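Putative polysaccharide binding proteins (DUF1812) (Bacteroides thetaiotaomicron VPI-5482, PDB 3GF8) probably takes part in fimbrial assembly as an outer-membrane lipoprotein of the FimB/Mfa2 family, although its exact function is not established. Local coordinates at residues V18-D23 with F79-G84; L106-E111 with N213-M218; R235-N240 with W277-I282. All blocks are in the same frame, centred on the assembly; numbering follows the deposited sequence. Where two conformers were deposited one is given.

Contact 1. Residues V18-D23 with F79-G84; sequences VKFKYD and FMAWAG
Lys21 NZ is gripped by Asp23 OD1 at 2.8 Å and also by Asn144 OD1, on the segment whose Val18 and Phe20 press against Phe79 and Ala81. The ammonium meets OD1 on the syn side, 27° out of the carboxylate plane. With the lysines on one face of their strand, Val18 and Phe20 are turned the other way, and the contact they make is wholly apolar. Val18 works with both branches. CG1 lies anti to the backbone N (chi1 176°) and sits 3.8 Å above one face of the Phe20 ring, toward its rim, while CG2, beside the backbone N, comes obliquely to the Phe79 ring at 3.8 Å from CE2. Phe20 offers an edge rather than a face to the opposing strand: its CE2 stands 4.0 Å from Ala81 CB, and that methyl lies near the plane of the ring. The small Ala81 thus receives the long Phe20, and the long Phe79 reaches back to the shorter Val18. No hydrogen bond joins the two segments; the CA atoms of Phe20 and Ala81 are 9.2 Å apart, too far for neighbouring strands but apt for facing layers. Leu41 and Val39 of strand 38-44 touch Val18 and Phe20 respectively, and Ile143 touches both, while Ile129 and Val131 pack on Phe79. Such interlocking of alternate side chains between layers is characteristic of the interior of a beta-sandwich, consistent with the transthyretin-like fold of the fimbrillin superfamily.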
loop_
_atom_site.group_PDB
_atom_site.type_symbol
_atom_site.label_atom_id
_atom_site.label_comp_id
_atom_site.label_asym_id
_atom_site.label_seq_id
_atom_site.Cartn_x
_atom_site.Cartn_y
_atom_site.Cartn_z
ATOM N N VAL A 18 22.650 8.944 0.868
ATOM C CA VAL A 18 21.609 7.941 1.044
ATOM C C VAL A 18 21.148 7.501 -0.315
ATOM O O VAL A 18 20.871 8.317 -1.171
ATOM C CB VAL A 18 20.409 8.445 1.890
ATOM C CG1 VAL A 18 19.314 7.384 1.941
ATOM C CG2 VAL A 18 20.860 8.819 3.292
ATOM N N LYS A 19 21.142 6.190 -0.523
ATOM C CA LYS A 19 20.595 5.581 -1.711
ATOM C C LYS A 19 19.247 5.005 -1.303
ATOM O O LYS A 19 19.145 4.359 -0.255
ATOM C CB LYS A 19 21.529 4.464 -2.165
ATOM C CG LYS A 19 21.056 3.637 -3.363
ATOM C CD LYS A 19 22.207 2.826 -3.945
ATOM C CE LYS A 19 21.875 2.209 -5.316
ATOM N NZ LYS A 19 20.727 1.273 -5.218
ATOM N N PHE A 20 18.212 5.263 -2.101
ATOM C CA PHE A 20 16.898 4.645 -1.875
ATOM C C PHE A 20 16.684 3.545 -2.887
ATOM O O PHE A 20 16.963 3.723 -4.089
ATOM C CB PHE A 20 15.778 5.667 -2.033
ATOM C CG PHE A 20 15.860 6.809 -1.068
ATOM C CD1 PHE A 20 16.671 7.909 -1.338
ATOM C CD2 PHE A 20 15.156 6.771 0.118
ATOM C CE1 PHE A 20 16.733 8.965 -0.444
ATOM C CE2 PHE A 20 15.235 7.806 1.010
ATOM C CZ PHE A 20 16.029 8.906 0.722
ATOM N N LYS A 21 16.197 2.393 -2.438
ATOM C CA LYS A 21 15.844 1.342 -3.429
ATOM C C LYS A 21 14.434 0.855 -3.235
ATOM O O LYS A 21 13.934 0.866 -2.111
ATOM C CB LYS A 21 16.836 0.180 -3.396
ATOM C CG LYS A 21 16.925 -0.647 -2.084
ATOM C CD LYS A 21 17.885 -1.842 -2.291
ATOM C CE LYS A 21 17.927 -2.790 -1.147
ATOM N NZ LYS A 21 16.646 -3.467 -1.000
ATOM N N TYR A 22 13.818 0.414 -4.343
ATOM C CA TYR A 22 12.513 -0.194 -4.348
ATOM C C TYR A 22 12.565 -1.466 -5.173
ATOM O O TYR A 22 12.126 -1.480 -6.333
ATOM C CB TYR A 22 11.426 0.778 -4.883
ATOM C CG TYR A 22 10.081 0.123 -5.046
ATOM C CD1 TYR A 22 9.554 -0.731 -4.059
ATOM C CD2 TYR A 22 9.347 0.302 -6.201
ATOM C CE1 TYR A 22 8.290 -1.369 -4.247
ATOM C CE2 TYR A 22 8.120 -0.312 -6.379
ATOM C CZ TYR A 22 7.599 -1.152 -5.416
ATOM O OH TYR A 22 6.366 -1.742 -5.658
ATOM N N ASP A 23 13.101 -2.528 -4.563
ATOM C CA ASP A 23 13.173 -3.826 -5.202
ATOM C C ASP A 23 12.300 -4.841 -4.517
ATOM O O ASP A 23 12.167 -5.983 -5.004
ATOM C CB ASP A 23 14.618 -4.340 -5.295
ATOM C CG ASP A 23 15.288 -4.554 -3.920
ATOM O OD1 ASP A 23 14.690 -4.328 -2.857
ATOM O OD2 ASP A 23 16.474 -4.908 -3.924
ATOM N N PHE A 79 17.886 6.407 10.587
ATOM C CA PHE A 79 17.188 7.013 9.466
ATOM C C PHE A 79 16.007 6.139 9.128
ATOM O O PHE A 79 16.054 4.905 9.277
ATOM C CB PHE A 79 18.014 7.088 8.158
ATOM C CG PHE A 79 19.301 7.918 8.203
ATOM C CD1 PHE A 79 19.661 8.705 9.285
ATOM C CD2 PHE A 79 20.142 7.910 7.074
ATOM C CE1 PHE A 79 20.870 9.434 9.264
ATOM C CE2 PHE A 79 21.319 8.616 7.034
ATOM C CZ PHE A 79 21.693 9.402 8.135
HETATM N N MSE A 80 14.958 6.792 8.639
HETATM C CA MSE A 80 13.852 6.120 7.987
HETATM C C MSE A 80 13.291 7.104 6.977
HETATM O O MSE A 80 13.759 8.227 6.912
HETATM C CB MSE A 80 12.807 5.572 9.001
HETATM C CG MSE A 80 12.156 6.543 9.955
HETATM SE SE MSE A 80 10.739 7.543 9.166
HETATM C CE MSE A 80 9.479 6.121 8.642
ATOM N N ALA A 81 12.335 6.678 6.154
ATOM C CA ALA A 81 11.756 7.596 5.201
ATOM C C ALA A 81 10.296 7.281 4.891
ATOM O O ALA A 81 9.827 6.189 5.163
ATOM C CB ALA A 81 12.567 7.627 3.929
ATOM N N TRP A 82 9.583 8.296 4.383
ATOM C CA TRP A 82 8.318 8.109 3.680
ATOM C C TRP A 82 8.539 8.677 2.290
ATOM O O TRP A 82 9.144 9.742 2.119
ATOM C CB TRP A 82 7.183 8.868 4.351
ATOM C CG TRP A 82 6.677 8.273 5.605
ATOM C CD1 TRP A 82 6.822 8.780 6.873
ATOM C CD2 TRP A 82 5.915 7.060 5.740
ATOM N NE1 TRP A 82 6.201 7.949 7.782
ATOM C CE2 TRP A 82 5.636 6.893 7.115
ATOM C CE3 TRP A 82 5.434 6.105 4.829
ATOM C CZ2 TRP A 82 4.911 5.809 7.602
ATOM C CZ3 TRP A 82 4.713 5.035 5.306
ATOM C CH2 TRP A 82 4.447 4.892 6.676
ATOM N N ALA A 83 8.086 7.934 1.289
ATOM C CA ALA A 83 8.307 8.303 -0.088
ATOM C C ALA A 83 6.947 8.362 -0.773
ATOM O O ALA A 83 6.057 7.568 -0.479
ATOM C CB ALA A 83 9.260 7.302 -0.793
ATOM N N GLY A 84 6.815 9.321 -1.691
ATOM C CA GLY A 84 5.552 9.580 -2.358
ATOM C C GLY A 84 4.486 10.375 -1.604
ATOM O O GLY A 84 3.464 10.664 -2.199
#

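Contact 2. Residues L106-E111 with N213-M218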
loop_
_atom_site.group_PDB
_atom_site.type_symbol
_atom_site.label_atom_id
_atom_site.label_comp_id
_atom_site.label_asym_id
_atom_site.label_seq_id
_atom_site.Cartn_x
_atom_site.Cartn_y
_atom_site.Cartn_z
ATOM N N LEU A 106 1.618 8.677 10.146
ATOM C CA LEU A 106 1.102 9.091 8.861
ATOM C C LEU A 106 -0.360 8.676 8.883
ATOM O O LEU A 106 -0.699 7.547 9.258
ATOM C CB LEU A 106 1.886 8.431 7.748
ATOM C CG LEU A 106 1.521 8.744 6.277
ATOM C CD1 LEU A 106 2.716 8.629 5.362
ATOM C CD2 LEU A 106 0.448 7.831 5.801
ATOM N N LYS A 107 -1.237 9.607 8.540
ATOM C CA LYS A 107 -2.658 9.299 8.528
ATOM C C LYS A 107 -3.255 9.660 7.176
ATOM O O LYS A 107 -3.050 10.759 6.676
ATOM C CB LYS A 107 -3.371 10.004 9.679
ATOM C CG LYS A 107 -4.837 9.689 9.712
ATOM C CD LYS A 107 -5.580 10.453 10.775
ATOM C CE LYS A 107 -5.736 9.616 12.043
ATOM N NZ LYS A 107 -6.411 10.365 13.134
ATOM N N LEU A 108 -3.949 8.709 6.548
ATOM C CA LEU A 108 -4.703 9.007 5.323
ATOM C C LEU A 108 -5.809 9.994 5.690
ATOM O O LEU A 108 -6.530 9.777 6.666
ATOM C CB LEU A 108 -5.323 7.728 4.740
ATOM C CG LEU A 108 -6.223 7.800 3.511
ATOM C CD1 LEU A 108 -5.482 8.340 2.295
ATOM C CD2 LEU A 108 -6.853 6.385 3.204
ATOM N N LYS A 109 -5.912 11.093 4.946
ATOM C CA LYS A 109 -6.928 12.092 5.201
ATOM C C LYS A 109 -8.294 11.534 4.868
ATOM O O LYS A 109 -8.460 10.828 3.856
ATOM C CB LYS A 109 -6.663 13.337 4.346
ATOM C CG LYS A 109 -5.382 14.105 4.764
ATOM C CD LYS A 109 -5.278 15.376 3.932
ATOM C CE LYS A 109 -3.984 16.111 4.088
ATOM N NZ LYS A 109 -3.776 17.031 2.925
ATOM N N ARG A 110 -9.262 11.837 5.726
ATOM C CA ARG A 110 -10.669 11.497 5.495
ATOM C C ARG A 110 -11.612 12.576 6.034
ATOM O O ARG A 110 -11.273 13.346 6.911
ATOM C CB ARG A 110 -11.046 10.133 6.067
ATOM C CG ARG A 110 -11.286 10.094 7.611
ATOM C CD ARG A 110 -10.069 10.602 8.398
ATOM N NE ARG A 110 -8.892 9.743 8.229
ATOM C CZ ARG A 110 -8.562 8.731 9.043
ATOM N NH1 ARG A 110 -9.321 8.433 10.093
ATOM N NH2 ARG A 110 -7.469 7.997 8.799
ATOM N N GLU A 111 -12.802 12.606 5.483
ATOM C CA GLU A 111 -13.897 13.411 5.969
ATOM C C GLU A 111 -14.681 12.655 7.026
ATOM O O GLU A 111 -14.433 11.470 7.225
ATOM C CB GLU A 111 -14.843 13.642 4.823
ATOM C CG GLU A 111 -14.303 14.468 3.676
ATOM C CD GLU A 111 -15.425 14.722 2.644
ATOM O OE1 GLU A 111 -16.379 13.872 2.581
ATOM O OE2 GLU A 111 -15.343 15.763 1.927
ATOM N N ASN A 213 -8.573 1.548 -4.541
ATOM C CA ASN A 213 -7.309 1.378 -3.818
ATOM C C ASN A 213 -7.434 1.414 -2.292
ATOM O O ASN A 213 -8.366 1.955 -1.750
ATOM C CB ASN A 213 -6.174 2.312 -4.315
ATOM C CG ASN A 213 -6.472 3.813 -4.214
ATOM O OD1 ASN A 213 -5.621 4.636 -4.608
ATOM N ND2 ASN A 213 -7.649 4.181 -3.759
ATOM N N THR A 214 -6.483 0.816 -1.601
ATOM C CA THR A 214 -6.521 0.888 -0.158
ATOM C C THR A 214 -5.111 1.036 0.381
ATOM O O THR A 214 -4.146 1.057 -0.373
ATOM C CB THR A 214 -7.226 -0.354 0.462
ATOM O OG1 THR A 214 -7.422 -0.133 1.861
ATOM C CG2 THR A 214 -6.400 -1.646 0.212
HETATM N N MSE A 215 -5.003 1.134 1.699
HETATM C CA MSE A 215 -3.699 1.193 2.356
HETATM C C MSE A 215 -3.243 -0.283 2.542
HETATM O O MSE A 215 -3.666 -1.131 1.774
HETATM C CB MSE A 215 -3.845 2.015 3.637
HETATM C CG MSE A 215 -4.217 3.479 3.326
HETATM SE SE MSE A 215 -2.654 4.504 2.914
HETATM C CE MSE A 215 -2.027 4.550 4.761
ATOM N N ARG A 216 -2.411 -0.589 3.539
ATOM C CA ARG A 216 -1.695 -1.858 3.601
ATOM C C ARG A 216 -2.628 -3.022 3.720
ATOM O O ARG A 216 -3.629 -2.944 4.474
ATOM C CB ARG A 216 -0.754 -1.892 4.795
ATOM C CG ARG A 216 0.366 -0.840 4.715
ATOM C CD ARG A 216 1.445 -1.130 5.723
ATOM N NE ARG A 216 2.197 -2.311 5.327
ATOM C CZ ARG A 216 2.865 -3.113 6.156
ATOM N NH1 ARG A 216 2.861 -2.912 7.465
ATOM N NH2 ARG A 216 3.530 -4.140 5.681
ATOM N N LEU A 217 -2.338 -4.073 2.941
ATOM C CA LEU A 217 -2.996 -5.375 3.122
ATOM C C LEU A 217 -2.152 -6.217 4.080
ATOM O O LEU A 217 -1.005 -6.503 3.800
ATOM C CB LEU A 217 -3.214 -6.085 1.777
ATOM C CG LEU A 217 -4.144 -5.303 0.829
ATOM C CD1 LEU A 217 -3.983 -5.744 -0.614
ATOM C CD2 LEU A 217 -5.603 -5.408 1.296
HETATM N N MSE A 218 -2.735 -6.571 5.224
HETATM C CA MSE A 218 -2.049 -7.274 6.317
HETATM C C MSE A 218 -2.552 -8.710 6.495
HETATM O O MSE A 218 -3.772 -8.988 6.527
HETATM C CB MSE A 218 -2.260 -6.516 7.644
HETATM C CG MSE A 218 -1.740 -5.056 7.616
HETATM SE SE MSE A 218 0.089 -4.843 7.043
HETATM C CE MSE A 218 0.925 -5.755 8.597
#
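Bends at chi2 (-83°) and chi3 (-73°) curl the side chain of Met215, present as selenomethionine, so that its CG and its CE meet different leucines, while Leu108 extends with CG anti to its own backbone N (chi1 176°) to meet it. The setting is close to the chain's centre, in a protein whose family belongs to the transthyretin clan, where the three-stranded antiparallel sheet containing strand 105-108 packs against the loop after strand 209-214. Leu108 CD2 lies 3.9 Å from Met215 CG, the two side chains sliding past each other in opposite directions. The terminal methyl, CE, reaches Leu106 CD2 at 4.2 Å, and one selenomethionine side chain thereby spans two leucines that share a face of their strand. Lys107, between them, points away. All three touching residues are buried; Tyr89 packs on both Leu106 and Met215, and Phe195 and Met120 touch Leu108. Polar bonds fix the flanks instead of crossing the contact: Asn213 is held through its amide by backbone atoms of Lys118 and Met120, and Arg216 forms a salt bridge with Asp262. Just past strand 105-108, Arg110 folds back along its own segment, with Lys107 CD 3.7 Å above one face of the guanidinium. Side-on, in the carbonyl plane, NE at 2.8 Å and NH2 at 2.9 Å both bind the single oxygen Leu108 O, and NH2 also forms a salt bridge with Asp190.

Contact 3. Residues R235-N240 with W277-I282; sequences RVFDIN and WLAVQI
The CA atoms of Phe237 and Trp277 are 6.3 Å apart, the nearest such pair of the two segments; Trp277 adopts a left-handed conformation and its carbonyl turns to the edge of the Phe237 ring. Trp277 O lies 3.3 Å from Phe237 CD1, close to the ring plane. Val236 covers the indole: chi1 of -65° sets CG1 beside the backbone N and leaves CG2 between N and the carbonyl carbon, making a CH-pi contact 3.7 Å from the centroid of the six-membered ring and only 2° off its normal. Behind this lies a classic beta bulge, with Val236 and Phe237 both facing Leu227, which lets two successive residues turn toward the same tryptophan: Phe237 CB touches Trp277 CE3 at 3.9 Å. Farther along the ring, Phe237 CZ reaches Ala279 CB at 4.1 Å. A water donates to Trp277 O at 2.8 Å; its approach to Val236 O is too short to be trusted. With an alanine in place of Trp277, the methyl of Val236 would probably lose the surface on which it rests, and Tyr170 its edge-to-face partner. Phe237 in turn meets Phe271 edge-to-face, on the strand that pairs with 279-284.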
loop_
_atom_site.group_PDB
_atom_site.type_symbol
_atom_site.label_atom_id
_atom_site.label_comp_id
_atom_site.label_asym_id
_atom_site.label_seq_id
_atom_site.Cartn_x
_atom_site.Cartn_y
_atom_site.Cartn_z
ATOM N N ARG A 235 -26.807 -6.032 1.411
ATOM C CA ARG A 235 -25.475 -6.538 1.130
ATOM C C ARG A 235 -25.560 -7.891 0.480
ATOM O O ARG A 235 -26.113 -8.801 1.078
ATOM C CB ARG A 235 -24.652 -6.663 2.409
ATOM C CG ARG A 235 -24.045 -5.356 2.865
ATOM C CD ARG A 235 -22.926 -5.566 3.870
ATOM N NE ARG A 235 -23.430 -5.804 5.212
ATOM C CZ ARG A 235 -23.485 -6.990 5.815
ATOM N NH1 ARG A 235 -23.038 -8.104 5.218
ATOM N NH2 ARG A 235 -23.996 -7.061 7.046
ATOM N N VAL A 236 -24.991 -8.040 -0.717
ATOM C CA VAL A 236 -25.103 -9.286 -1.487
ATOM C C VAL A 236 -23.822 -10.091 -1.522
ATOM O O VAL A 236 -23.829 -11.229 -1.980
ATOM C CB VAL A 236 -25.540 -9.010 -2.945
ATOM C CG1 VAL A 236 -26.966 -8.417 -2.959
ATOM C CG2 VAL A 236 -24.564 -8.074 -3.634
ATOM N N PHE A 237 -22.718 -9.499 -1.069
ATOM C CA PHE A 237 -21.399 -10.133 -1.126
ATOM C C PHE A 237 -20.517 -9.499 -0.055
ATOM O O PHE A 237 -20.408 -8.277 0.048
ATOM C CB PHE A 237 -20.782 -9.941 -2.503
ATOM C CG PHE A 237 -19.645 -10.902 -2.846
ATOM C CD1 PHE A 237 -19.868 -12.263 -2.963
ATOM C CD2 PHE A 237 -18.378 -10.418 -3.153
ATOM C CE1 PHE A 237 -18.836 -13.127 -3.343
ATOM C CE2 PHE A 237 -17.338 -11.282 -3.539
ATOM C CZ PHE A 237 -17.565 -12.624 -3.621
ATOM N N ASP A 238 -19.882 -10.343 0.745
ATOM C CA ASP A 238 -19.139 -9.870 1.881
ATOM C C ASP A 238 -18.073 -10.879 2.215
ATOM O O ASP A 238 -18.340 -11.805 2.955
ATOM C CB ASP A 238 -20.069 -9.634 3.072
ATOM C CG ASP A 238 -19.376 -8.879 4.204
ATOM O OD1 ASP A 238 -18.139 -8.703 4.158
ATOM O OD2 ASP A 238 -20.065 -8.461 5.150
ATOM N N ILE A 239 -16.867 -10.675 1.671
ATOM C CA ILE A 239 -15.802 -11.654 1.811
ATOM C C ILE A 239 -14.561 -11.061 2.455
ATOM O O ILE A 239 -14.399 -9.826 2.595
ATOM C CB ILE A 239 -15.496 -12.414 0.475
ATOM C CG1 ILE A 239 -15.063 -11.483 -0.671
ATOM C CG2 ILE A 239 -16.745 -13.149 0.012
ATOM C CD1 ILE A 239 -13.599 -11.199 -0.745
ATOM N N ASN A 240 -13.701 -11.962 2.907
ATOM C CA ASN A 240 -12.470 -11.581 3.564
ATOM C C ASN A 240 -11.430 -11.634 2.478
ATOM O O ASN A 240 -10.987 -12.702 2.044
ATOM C CB ASN A 240 -12.181 -12.526 4.730
ATOM C CG ASN A 240 -10.850 -12.262 5.387
ATOM O OD1 ASN A 240 -9.984 -11.601 4.830
ATOM N ND2 ASN A 240 -10.673 -12.800 6.582
ATOM N N TRP A 277 -24.796 -15.378 -5.487
ATOM C CA TRP A 277 -23.664 -14.572 -4.997
ATOM C C TRP A 277 -22.592 -15.322 -4.220
ATOM O O TRP A 277 -21.990 -14.766 -3.321
ATOM C CB TRP A 277 -24.165 -13.386 -4.175
ATOM C CG TRP A 277 -24.748 -12.376 -5.058
ATOM C CD1 TRP A 277 -26.025 -12.307 -5.472
ATOM C CD2 TRP A 277 -24.046 -11.330 -5.723
ATOM N NE1 TRP A 277 -26.178 -11.274 -6.358
ATOM C CE2 TRP A 277 -24.978 -10.645 -6.516
ATOM C CE3 TRP A 277 -22.722 -10.897 -5.711
ATOM C CZ2 TRP A 277 -24.642 -9.533 -7.282
ATOM C CZ3 TRP A 277 -22.384 -9.793 -6.483
ATOM C CH2 TRP A 277 -23.340 -9.127 -7.248
ATOM N N LEU A 278 -22.366 -16.582 -4.571
ATOM C CA LEU A 278 -21.264 -17.373 -4.025
ATOM C C LEU A 278 -20.156 -17.353 -5.077
ATOM O O LEU A 278 -20.424 -17.618 -6.252
ATOM C CB LEU A 278 -21.756 -18.804 -3.760
ATOM C CG LEU A 278 -20.860 -19.970 -3.335
ATOM C CD1 LEU A 278 -20.341 -19.777 -1.899
ATOM C CD2 LEU A 278 -21.629 -21.333 -3.483
ATOM N N ALA A 279 -18.934 -17.034 -4.659
ATOM C CA ALA A 279 -17.763 -17.124 -5.550
ATOM C C ALA A 279 -17.400 -18.591 -5.831
ATOM O O ALA A 279 -17.090 -19.378 -4.919
ATOM C CB ALA A 279 -16.562 -16.365 -4.970
ATOM N N VAL A 280 -17.515 -18.979 -7.099
ATOM C CA VAL A 280 -17.160 -20.321 -7.499
ATOM C C VAL A 280 -15.658 -20.401 -7.698
ATOM O O VAL A 280 -14.985 -21.344 -7.217
ATOM C CB VAL A 280 -17.916 -20.756 -8.735
ATOM C CG1 VAL A 280 -17.457 -22.155 -9.148
ATOM C CG2 VAL A 280 -19.415 -20.708 -8.428
ATOM N N GLN A 281 -15.127 -19.393 -8.373
ATOM C CA GLN A 281 -13.701 -19.285 -8.557
ATOM C C GLN A 281 -13.331 -17.844 -8.754
ATOM O O GLN A 281 -14.183 -17.043 -9.141
ATOM C CB GLN A 281 -13.253 -20.109 -9.769
ATOM C CG GLN A 281 -13.993 -19.780 -11.042
ATOM C CD GLN A 281 -13.251 -20.234 -12.300
ATOM O OE1 GLN A 281 -12.845 -21.400 -12.425
ATOM N NE2 GLN A 281 -13.099 -19.307 -13.254
ATOM N N ILE A 282 -12.072 -17.533 -8.458
ATOM C CA ILE A 282 -11.501 -16.240 -8.748
ATOM C C ILE A 282 -10.285 -16.365 -9.662
ATOM O O ILE A 282 -9.628 -17.405 -9.744
ATOM C CB ILE A 282 -11.116 -15.466 -7.448
ATOM C CG1 ILE A 282 -9.915 -16.111 -6.755
ATOM C CG2 ILE A 282 -12.311 -15.418 -6.531
ATOM C CD1 ILE A 282 -9.685 -15.631 -5.356
HETATM O O HOH W 1 -22.881 -13.291 -1.084
#

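Contacts 1 and 2 are both fully buried and purely apolar across their segments, whereas contact 3 is partly buried and adds carbonyl oxygens, a water and an aromatic face. Contact 1 joins facing strands, contact 2 a short strand to a loop near the centre of the chain, and contact 3 an edge strand to the entry of another. Their strands all differ, though 16-21 of contact 1 and 209-214 of contact 2 both pair with the long strand 139-158. The first two are continuous, since Trp82 CD2 packs on Leu106 CD1 at 3.6 Å. Contact 3 touches neither; its centre is about 38 Å from that of contact 1. Charged side chains border all three without bridging any.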